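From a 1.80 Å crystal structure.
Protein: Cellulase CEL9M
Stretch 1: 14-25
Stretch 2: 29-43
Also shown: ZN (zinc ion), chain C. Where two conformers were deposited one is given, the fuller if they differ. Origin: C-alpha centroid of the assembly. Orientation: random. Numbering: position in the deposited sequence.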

ATOM      1  N   ILE A  14      10.049  -5.425   2.346  1.00  6.16           N
ATOM      2  CA  ILE A  14       9.997  -5.401   0.887  1.00  7.46           C
ATOM      3  C   ILE A  14       9.831  -6.829   0.370  1.00  9.21           C
ATOM      4  O   ILE A  14       9.080  -7.080  -0.569  1.00  8.16           O
ATOM      5  CB  ILE A  14      11.286  -4.805   0.297  1.00  7.07           C
ATOM      6  CG1 ILE A  14      11.417  -3.341   0.722  1.00  9.79           C
ATOM      7  CG2 ILE A  14      11.280  -4.945  -1.225  1.00  7.34           C
ATOM      8  CD1 ILE A  14      12.792  -2.749   0.454  1.00 10.08           C
ATOM      9  N   ILE A  15      10.543  -7.761   0.998  1.00  9.42           N
ATOM     10  CA  ILE A  15      10.486  -9.172   0.625  1.00  9.81           C
ATOM     11  C   ILE A  15       9.074  -9.742   0.741  1.00  9.25           C
ATOM     12  O   ILE A  15       8.678 -10.610  -0.042  1.00 10.08           O
ATOM     13  CB  ILE A  15      11.454  -9.998   1.507  1.00 11.75           C
ATOM     14  CG1 ILE A  15      12.877  -9.874   0.956  1.00 14.64           C
ATOM     15  CG2 ILE A  15      11.008 -11.449   1.583  1.00 17.28           C
ATOM     16  CD1 ILE A  15      13.954 -10.373   1.918  1.00 17.16           C
ATOM     17  N   PHE A  16       8.319  -9.253   1.717  1.00  7.88           N
ATOM     18  CA  PHE A  16       6.947  -9.705   1.932  1.00  8.43           C
ATOM     19  C   PHE A  16       6.123  -9.790   0.648  1.00  8.24           C
ATOM     20  O   PHE A  16       5.400 -10.757   0.432  1.00  9.00           O
ATOM     21  CB  PHE A  16       6.224  -8.764   2.899  1.00  9.22           C
ATOM     22  CG  PHE A  16       4.730  -8.910   2.874  1.00 10.24           C
ATOM     23  CD1 PHE A  16       4.117 -10.029   3.424  1.00 11.94           C
ATOM     24  CD2 PHE A  16       3.934  -7.945   2.257  1.00 11.37           C
ATOM     25  CE1 PHE A  16       2.736 -10.190   3.360  1.00 13.80           C
ATOM     26  CE2 PHE A  16       2.554  -8.097   2.188  1.00 12.64           C
ATOM     27  CZ  PHE A  16       1.953  -9.220   2.739  1.00 13.77           C
ATOM     28  N   PHE A  17       6.229  -8.772  -0.198  1.00  7.89           N
ATOM     29  CA  PHE A  17       5.448  -8.738  -1.427  1.00  8.81           C
ATOM     30  C   PHE A  17       5.605  -9.956  -2.328  1.00  8.59           C
ATOM     31  O   PHE A  17       4.691 -10.290  -3.079  1.00  8.28           O
ATOM     32  CB  PHE A  17       5.741  -7.437  -2.172  1.00  8.77           C
ATOM     33  CG  PHE A  17       5.221  -6.223  -1.454  1.00  8.90           C
ATOM     34  CD1 PHE A  17       3.878  -5.870  -1.544  1.00  9.38           C
ATOM     35  CD2 PHE A  17       6.052  -5.482  -0.622  1.00  8.06           C
ATOM     36  CE1 PHE A  17       3.367  -4.799  -0.813  1.00  8.55           C
ATOM     37  CE2 PHE A  17       5.552  -4.410   0.115  1.00  8.67           C
ATOM     38  CZ  PHE A  17       4.208  -4.068   0.020  1.00  8.77           C
ATOM     39  N   ASP A  18       6.751 -10.629  -2.238  1.00  8.99           N
ATOM     40  CA  ASP A  18       6.993 -11.833  -3.027  1.00  9.29           C
ATOM     41  C   ASP A  18       5.948 -12.907  -2.702  1.00  9.39           C
ATOM     42  O   ASP A  18       5.597 -13.723  -3.556  1.00  9.90           O
ATOM     43  CB  ASP A  18       8.394 -12.404  -2.731  1.00  8.36           C
ATOM     44  CG  ASP A  18       9.475 -11.823  -3.630  1.00 12.14           C
ATOM     45  OD1 ASP A  18       9.193 -10.853  -4.362  1.00 10.36           O
ATOM     46  OD2 ASP A  18      10.617 -12.341  -3.597  1.00 10.17           O
ATOM     47  N   ALA A  19       5.449 -12.909  -1.471  1.00  9.24           N
ATOM     48  CA  ALA A  19       4.467 -13.916  -1.063  1.00  7.92           C
ATOM     49  C   ALA A  19       3.109 -13.755  -1.729  1.00  8.40           C
ATOM     50  O   ALA A  19       2.323 -14.701  -1.780  1.00  8.89           O
ATOM     51  CB  ALA A  19       4.294 -13.901   0.457  1.00  8.34           C
ATOM     52  N   ASN A  20       2.829 -12.562  -2.239  1.00  7.47           N
ATOM     53  CA  ASN A  20       1.537 -12.307  -2.868  1.00  9.06           C
ATOM     54  C   ASN A  20       1.556 -12.162  -4.385  1.00  8.61           C
ATOM     55  O   ASN A  20       0.519 -11.884  -4.993  1.00  8.73           O
ATOM     56  CB  ASN A  20       0.894 -11.072  -2.230  1.00  7.35           C
ATOM     57  CG  ASN A  20       0.231 -11.389  -0.895  1.00 10.88           C
ATOM     58  OD1 ASN A  20       0.694 -12.260  -0.157  1.00 10.97           O
ATOM     59  ND2 ASN A  20      -0.852 -10.679  -0.578  1.00  9.61           N
ATOM     60  N   LYS A  21       2.716 -12.363  -4.999  1.00  8.24           N
ATOM     61  CA  LYS A  21       2.804 -12.249  -6.450  1.00  9.36           C
ATOM     62  C   LYS A  21       1.874 -13.250  -7.116  1.00  9.18           C
ATOM     63  O   LYS A  21       1.757 -14.398  -6.685  1.00 10.09           O
ATOM     64  CB  LYS A  21       4.249 -12.437  -6.924  1.00  9.32           C
ATOM     65  CG  LYS A  21       5.099 -11.204  -6.650  1.00  8.86           C
ATOM     66  CD  LYS A  21       6.532 -11.346  -7.116  1.00 11.68           C
ATOM     67  CE  LYS A  21       7.298 -10.055  -6.841  1.00 10.11           C
ATOM     68  NZ  LYS A  21       8.745 -10.170  -7.146  1.00 12.72           N
ATOM     69  N   CYS A  22       1.206 -12.792  -8.168  1.00  9.02           N
ATOM     70  CA  CYS A  22       0.242 -13.603  -8.900  1.00  9.96           C
ATOM     71  C   CYS A  22       0.652 -13.699 -10.366  1.00 11.03           C
ATOM     72  O   CYS A  22       1.290 -12.791 -10.897  1.00 10.91           O
ATOM     73  CB  CYS A  22      -1.132 -12.941  -8.780  1.00  8.99           C
ATOM     74  SG  CYS A  22      -2.537 -13.814  -9.488  1.00  9.07           S
ATOM     75  N   GLY A  23       0.292 -14.802 -11.016  1.00 10.61           N
ATOM     76  CA  GLY A  23       0.622 -14.948 -12.421  1.00 10.95           C
ATOM     77  C   GLY A  23       1.617 -16.037 -12.773  1.00 11.92           C
ATOM     78  O   GLY A  23       2.203 -16.674 -11.893  1.00 10.64           O
ATOM     79  N   PRO A  24       1.828 -16.274 -14.078  1.00 13.69           N
ATOM     80  CA  PRO A  24       2.755 -17.292 -14.575  1.00 15.58           C
ATOM     81  C   PRO A  24       4.191 -17.075 -14.110  1.00 15.81           C
ATOM     82  O   PRO A  24       4.948 -18.029 -13.962  1.00 16.08           O
ATOM     83  CB  PRO A  24       2.626 -17.166 -16.093  1.00 15.31           C
ATOM     84  CG  PRO A  24       1.223 -16.686 -16.279  1.00 18.25           C
ATOM     85  CD  PRO A  24       1.094 -15.648 -15.192  1.00 14.56           C
ATOM     86  N   GLN A  25       4.560 -15.819 -13.876  1.00 15.47           N
ATOM     87  CA  GLN A  25       5.919 -15.491 -13.454  1.00 17.19           C
ATOM     88  C   GLN A  25       6.054 -15.185 -11.964  1.00 15.93           C
ATOM     89  O   GLN A  25       7.055 -14.614 -11.528  1.00 15.84           O
ATOM     90  CB  GLN A  25       6.430 -14.300 -14.268  1.00 20.36           C
ATOM     91  CG  GLN A  25       6.460 -14.554 -15.766  1.00 27.18           C
ATOM     92  CD  GLN A  25       7.018 -13.382 -16.544  1.00 31.53           C
ATOM     93  OE1 GLN A  25       6.441 -12.294 -16.552  1.00 35.64           O
ATOM     94  NE2 GLN A  25       8.152 -13.596 -17.200  1.00 34.69           N
ATOM     95  N   ASN A  29      12.441 -15.189  -9.584  0.50 25.07           N
ATOM     96  CA  ASN A  29      13.192 -14.313  -8.693  0.50 25.40           C
ATOM     97  C   ASN A  29      12.403 -14.066  -7.403  0.50 24.28           C
ATOM     98  O   ASN A  29      12.420 -12.969  -6.845  0.50 24.67           O
ATOM     99  CB  ASN A  29      13.495 -12.988  -9.404  0.50 28.10           C
ATOM    100  CG  ASN A  29      14.639 -12.222  -8.763  0.50 30.67           C
ATOM    101  OD1 ASN A  29      15.362 -11.490  -9.441  0.50 32.90           O
ATOM    102  ND2 ASN A  29      14.803 -12.375  -7.455  0.50 32.37           N
ATOM    103  N   ASN A  30      11.713 -15.105  -6.940  1.00 21.09           N
ATOM    104  CA  ASN A  30      10.916 -15.032  -5.720  1.00 18.49           C
ATOM    105  C   ASN A  30      11.741 -15.643  -4.588  1.00 17.40           C
ATOM    106  O   ASN A  30      12.287 -16.735  -4.741  1.00 16.79           O
ATOM    107  CB  ASN A  30       9.621 -15.826  -5.917  1.00 16.97           C
ATOM    108  CG  ASN A  30       8.579 -15.522  -4.861  1.00 15.26           C
ATOM    109  OD1 ASN A  30       8.826 -15.671  -3.668  1.00 14.70           O
ATOM    110  ND2 ASN A  30       7.400 -15.101  -5.303  1.00 13.21           N
ATOM    111  N   VAL A  31      11.839 -14.947  -3.456  1.00 16.22           N
ATOM    112  CA  VAL A  31      12.625 -15.449  -2.330  1.00 16.79           C
ATOM    113  C   VAL A  31      11.998 -16.651  -1.638  1.00 17.37           C
ATOM    114  O   VAL A  31      12.688 -17.402  -0.953  1.00 17.66           O
ATOM    115  CB  VAL A  31      12.852 -14.360  -1.259  1.00 17.50           C
ATOM    116  CG1 VAL A  31      13.561 -13.167  -1.874  1.00 17.42           C
ATOM    117  CG2 VAL A  31      11.525 -13.948  -0.646  1.00 19.73           C
ATOM    118  N   PHE A  32      10.692 -16.830  -1.811  1.00 16.06           N
ATOM    119  CA  PHE A  32       9.997 -17.946  -1.182  1.00 15.72           C
ATOM    120  C   PHE A  32       9.914 -19.136  -2.130  1.00 17.16           C
ATOM    121  O   PHE A  32       9.283 -19.059  -3.185  1.00 14.67           O
ATOM    122  CB  PHE A  32       8.592 -17.514  -0.760  1.00 16.14           C
ATOM    123  CG  PHE A  32       8.578 -16.347   0.187  1.00 16.32           C
ATOM    124  CD1 PHE A  32       9.162 -16.450   1.447  1.00 15.90           C
ATOM    125  CD2 PHE A  32       7.979 -15.146  -0.178  1.00 15.35           C
ATOM    126  CE1 PHE A  32       9.150 -15.371   2.332  1.00 17.49           C
ATOM    127  CE2 PHE A  32       7.960 -14.060   0.697  1.00 14.54           C
ATOM    128  CZ  PHE A  32       8.546 -14.172   1.955  1.00 17.63           C
ATOM    129  N   ASP A  33      10.548 -20.240  -1.752  1.00 16.20           N
ATOM    130  CA  ASP A  33      10.527 -21.424  -2.599  1.00 19.47           C
ATOM    131  C   ASP A  33       9.150 -22.085  -2.628  1.00 18.35           C
ATOM    132  O   ASP A  33       8.893 -22.944  -3.468  1.00 18.73           O
ATOM    133  CB  ASP A  33      11.591 -22.436  -2.146  1.00 23.70           C
ATOM    134  CG  ASP A  33      11.455 -22.816  -0.687  1.00 29.02           C
ATOM    135  OD1 ASP A  33      10.331 -23.143  -0.254  1.00 32.24           O
ATOM    136  OD2 ASP A  33      12.481 -22.800   0.029  1.00 34.45           O
ATOM    137  N   TRP A  34       8.262 -21.676  -1.723  1.00 16.93           N
ATOM    138  CA  TRP A  34       6.920 -22.251  -1.681  1.00 15.75           C
ATOM    139  C   TRP A  34       5.909 -21.533  -2.576  1.00 15.46           C
ATOM    140  O   TRP A  34       4.728 -21.877  -2.582  1.00 16.25           O
ATOM    141  CB  TRP A  34       6.389 -22.310  -0.242  1.00 15.29           C
ATOM    142  CG  TRP A  34       6.707 -21.110   0.601  1.00 14.52           C
ATOM    143  CD1 TRP A  34       7.866 -20.871   1.285  1.00 14.59           C
ATOM    144  CD2 TRP A  34       5.850 -19.990   0.856  1.00 14.42           C
ATOM    145  NE1 TRP A  34       7.780 -19.672   1.956  1.00 15.30           N
ATOM    146  CE2 TRP A  34       6.555 -19.111   1.708  1.00 14.09           C
ATOM    147  CE3 TRP A  34       4.553 -19.644   0.446  1.00 15.38           C
ATOM    148  CZ2 TRP A  34       6.007 -17.905   2.161  1.00 13.83           C
ATOM    149  CZ3 TRP A  34       4.008 -18.444   0.895  1.00 13.04           C
ATOM    150  CH2 TRP A  34       4.738 -17.589   1.744  1.00 13.76           C
ATOM    151  N   ARG A  35       6.371 -20.539  -3.332  1.00 13.22           N
ATOM    152  CA  ARG A  35       5.488 -19.817  -4.246  1.00 13.87           C
ATOM    153  C   ARG A  35       5.811 -20.193  -5.688  1.00 14.11           C
ATOM    154  O   ARG A  35       6.980 -20.344  -6.054  1.00 15.84           O
ATOM    155  CB  ARG A  35       5.628 -18.298  -4.083  1.00 12.83           C
ATOM    156  CG  ARG A  35       4.901 -17.695  -2.878  1.00 12.98           C
ATOM    157  CD  ARG A  35       3.441 -18.134  -2.796  1.00 13.25           C
ATOM    158  NE  ARG A  35       2.812 -18.244  -4.111  1.00 13.48           N
ATOM    159  CZ  ARG A  35       2.420 -17.219  -4.861  1.00 13.49           C
ATOM    160  NH1 ARG A  35       2.576 -15.970  -4.439  1.00 10.71           N
ATOM    161  NH2 ARG A  35       1.887 -17.448  -6.055  1.00 12.19           N
ATOM    162  N   GLY A  36       4.768 -20.343  -6.498  1.00 13.47           N
ATOM    163  CA  GLY A  36       4.944 -20.687  -7.898  1.00 14.34           C
ATOM    164  C   GLY A  36       3.878 -20.035  -8.760  1.00 14.31           C
ATOM    165  O   GLY A  36       3.128 -19.182  -8.287  1.00 14.31           O
ATOM    166  N   ALA A  37       3.801 -20.440 -10.025  1.00 13.05           N
ATOM    167  CA  ALA A  37       2.816 -19.884 -10.949  1.00 12.93           C
ATOM    168  C   ALA A  37       1.390 -20.124 -10.472  1.00 12.47           C
ATOM    169  O   ALA A  37       1.059 -21.215 -10.007  1.00 11.83           O
ATOM    170  CB  ALA A  37       3.005 -20.491 -12.342  1.00 13.94           C
ATOM    171  N   CYS A  38       0.545 -19.106 -10.604  1.00 10.79           N
ATOM    172  CA  CYS A  38      -0.852 -19.209 -10.194  1.00 10.79           C
ATOM    173  C   CYS A  38      -1.754 -18.355 -11.084  1.00 11.13           C
ATOM    174  O   CYS A  38      -1.282 -17.432 -11.750  1.00 11.92           O
ATOM    175  CB  CYS A  38      -1.012 -18.766  -8.732  1.00 10.03           C
ATOM    176  SG  CYS A  38      -0.534 -17.044  -8.397  1.00 10.23           S
ATOM    177  N   HIS A  39      -3.045 -18.680 -11.093  1.00  9.98           N
ATOM    178  CA  HIS A  39      -4.044 -17.943 -11.864  1.00 10.77           C
ATOM    179  C   HIS A  39      -3.488 -17.461 -13.198  1.00 12.70           C
ATOM    180  O   HIS A  39      -3.539 -16.275 -13.528  1.00 11.38           O
ATOM    181  CB  HIS A  39      -4.540 -16.761 -11.028  1.00 11.38           C
ATOM    182  CG  HIS A  39      -4.919 -17.141  -9.629  1.00 11.43           C
ATOM    183  ND1 HIS A  39      -4.122 -16.861  -8.539  1.00 12.21           N
ATOM    184  CD2 HIS A  39      -5.985 -17.823  -9.149  1.00 12.63           C
ATOM    185  CE1 HIS A  39      -4.682 -17.353  -7.448  1.00 14.28           C
ATOM    186  NE2 HIS A  39      -5.814 -17.943  -7.791  1.00 12.42           N
ATOM    187  N   THR A  40      -2.975 -18.413 -13.967  1.00 14.00           N
ATOM    188  CA  THR A  40      -2.356 -18.143 -15.255  1.00 15.71           C
ATOM    189  C   THR A  40      -3.313 -17.836 -16.398  1.00 15.67           C
ATOM    190  O   THR A  40      -2.868 -17.537 -17.505  1.00 17.68           O
ATOM    191  CB  THR A  40      -1.477 -19.333 -15.671  1.00 16.53           C
ATOM    192  OG1 THR A  40      -2.298 -20.502 -15.812  1.00 16.60           O
ATOM    193  CG2 THR A  40      -0.417 -19.604 -14.612  1.00 17.18           C
ATOM    194  N   THR A  41      -4.616 -17.901 -16.142  1.00 16.07           N
ATOM    195  CA  THR A  41      -5.603 -17.637 -17.184  1.00 18.86           C
ATOM    196  C   THR A  41      -6.419 -16.373 -16.934  1.00 16.69           C
ATOM    197  O   THR A  41      -7.430 -16.146 -17.596  1.00 17.30           O
ATOM    198  CB  THR A  41      -6.596 -18.817 -17.335  1.00 17.55           C
ATOM    199  OG1 THR A  41      -7.454 -18.876 -16.189  1.00 24.94           O
ATOM    200  CG2 THR A  41      -5.851 -20.127 -17.459  1.00 22.75           C
ATOM    201  N   ASP A  42      -5.987 -15.550 -15.981  1.00 15.24           N
ATOM    202  CA  ASP A  42      -6.704 -14.318 -15.671  1.00 13.62           C
ATOM    203  C   ASP A  42      -6.953 -13.461 -16.906  1.00 12.52           C
ATOM    204  O   ASP A  42      -6.042 -13.218 -17.696  1.00 12.40           O
ATOM    205  CB  ASP A  42      -5.932 -13.493 -14.639  1.00 12.66           C
ATOM    206  CG  ASP A  42      -6.063 -14.045 -13.236  1.00 13.42           C
ATOM    207  OD1 ASP A  42      -6.812 -15.028 -13.042  1.00 10.00           O
ATOM    208  OD2 ASP A  42      -5.419 -13.486 -12.326  1.00 11.57           O
ATOM    209  N   GLY A  43      -8.191 -13.003 -17.060  1.00 11.62           N
ATOM    210  CA  GLY A  43      -8.538 -12.166 -18.193  1.00 13.88           C
ATOM    211  C   GLY A  43      -9.023 -12.929 -19.414  1.00 15.02           C
ATOM    212  O   GLY A  43      -9.512 -12.325 -20.369  1.00 13.68           O
TER
HETATM  213 ZN    ZN C1264      -2.426 -15.717  -8.233  1.00 13.00          ZN

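Stretch 1 leaves a helix at its start and unwinds through helical-like turns into an extended segment, while stretch 2, which has no regular helix or strand, mixes side-chain and backbone groups along the whole contact. The backbones draw close at Asp18 and Asn30 and again where Gly23 and Pro24 meet Cys38 and Ala37 in antiparallel order. The contact begins with Ile15, whose CB points sideways to its partner. Its CG2 lies 3.4 Å from CG2 of Val31 and 3.7 Å from CZ of Phe32, so one methyl serves two apolar neighbours. The CA-to-CB bonds of Phe16 and Phe17 point away; what Phe16 offers is its carbonyl O, 4.2 Å from Phe32 CE2 at the ring's edge.

Asp18 is the first polar anchor, and its CA-to-CB bond points toward stretch 2. Its OD2 accepts a hydrogen bond from the backbone N of Val31 (2.9 Å, nearly linear at 168°), while its OD1 forms a salt bridge with Lys21 NZ at 2.9 Å. The carboxylate thus ties the other stretch's backbone to a charge three residues on. Asp18 O is engaged too, accepting from Asn30 ND2 at 2.9 Å. The same amide group braces its own stretch, because Asn30 OD1 accepts from the N of Phe32 at 2.9 Å. Asn30 therefore holds the loop in shape with one end and docks it with the other.

Ala19 packs its methyl against two aromatic rings. Its CB sits 3.7 Å from Phe32 CE2 and 3.9 Å from Trp34 CH2, and its N approaches the edge of the Phe32 ring. Phe32 also opens a type I turn that ends at Arg35, so the loop reverses its course just where it delivers the arginine.

That arginine reads the backbone where the helical turns give out. Arg35 NH1 donates to Ala19 O (3.0 Å) and to Lys21 O (2.9 Å), and Arg35 NH2 adds a second bond to Lys21 O at 3.1 Å. Both carbonyls lie near the guanidinium plane, where its N-H groups point. The CA-to-CB bond of Asn20, between them, points away. The rule is economical: the cation here meets main-chain carbonyls rather than acidic side chains of stretch 1.

At Cys22 the chemistry changes to metal. The zinc ion is bound by Cys22 SG and Cys38 SG, each at 2.3 Å, and by His39 ND1 at 2.1 Å, with a fourth ligand from elsewhere in the structure. One ligand from stretch 1 and two consecutive ones from stretch 2 fasten the stretches through a shared centre, with Cys22 SG and Cys38 SG 4.0 Å apart.

Gly23 follows with a positive phi, at which a CB would jam against the preceding carbonyl O. Its O accepts a well-directed bond from Cys38 N (3.2 Å, 162°); its N returns weak bonds to Cys38 O at 3.2 Å and Cys38 SG at 3.5 Å. A CA-H...O contact, Ala37 CA to Gly23 O at 3.4 Å, adds to this pairing. Pro24 closes the interface at its exposed margin, with CG 3.7 Å from Thr40 CG2 and O 3.5 Å from Ala37 CB.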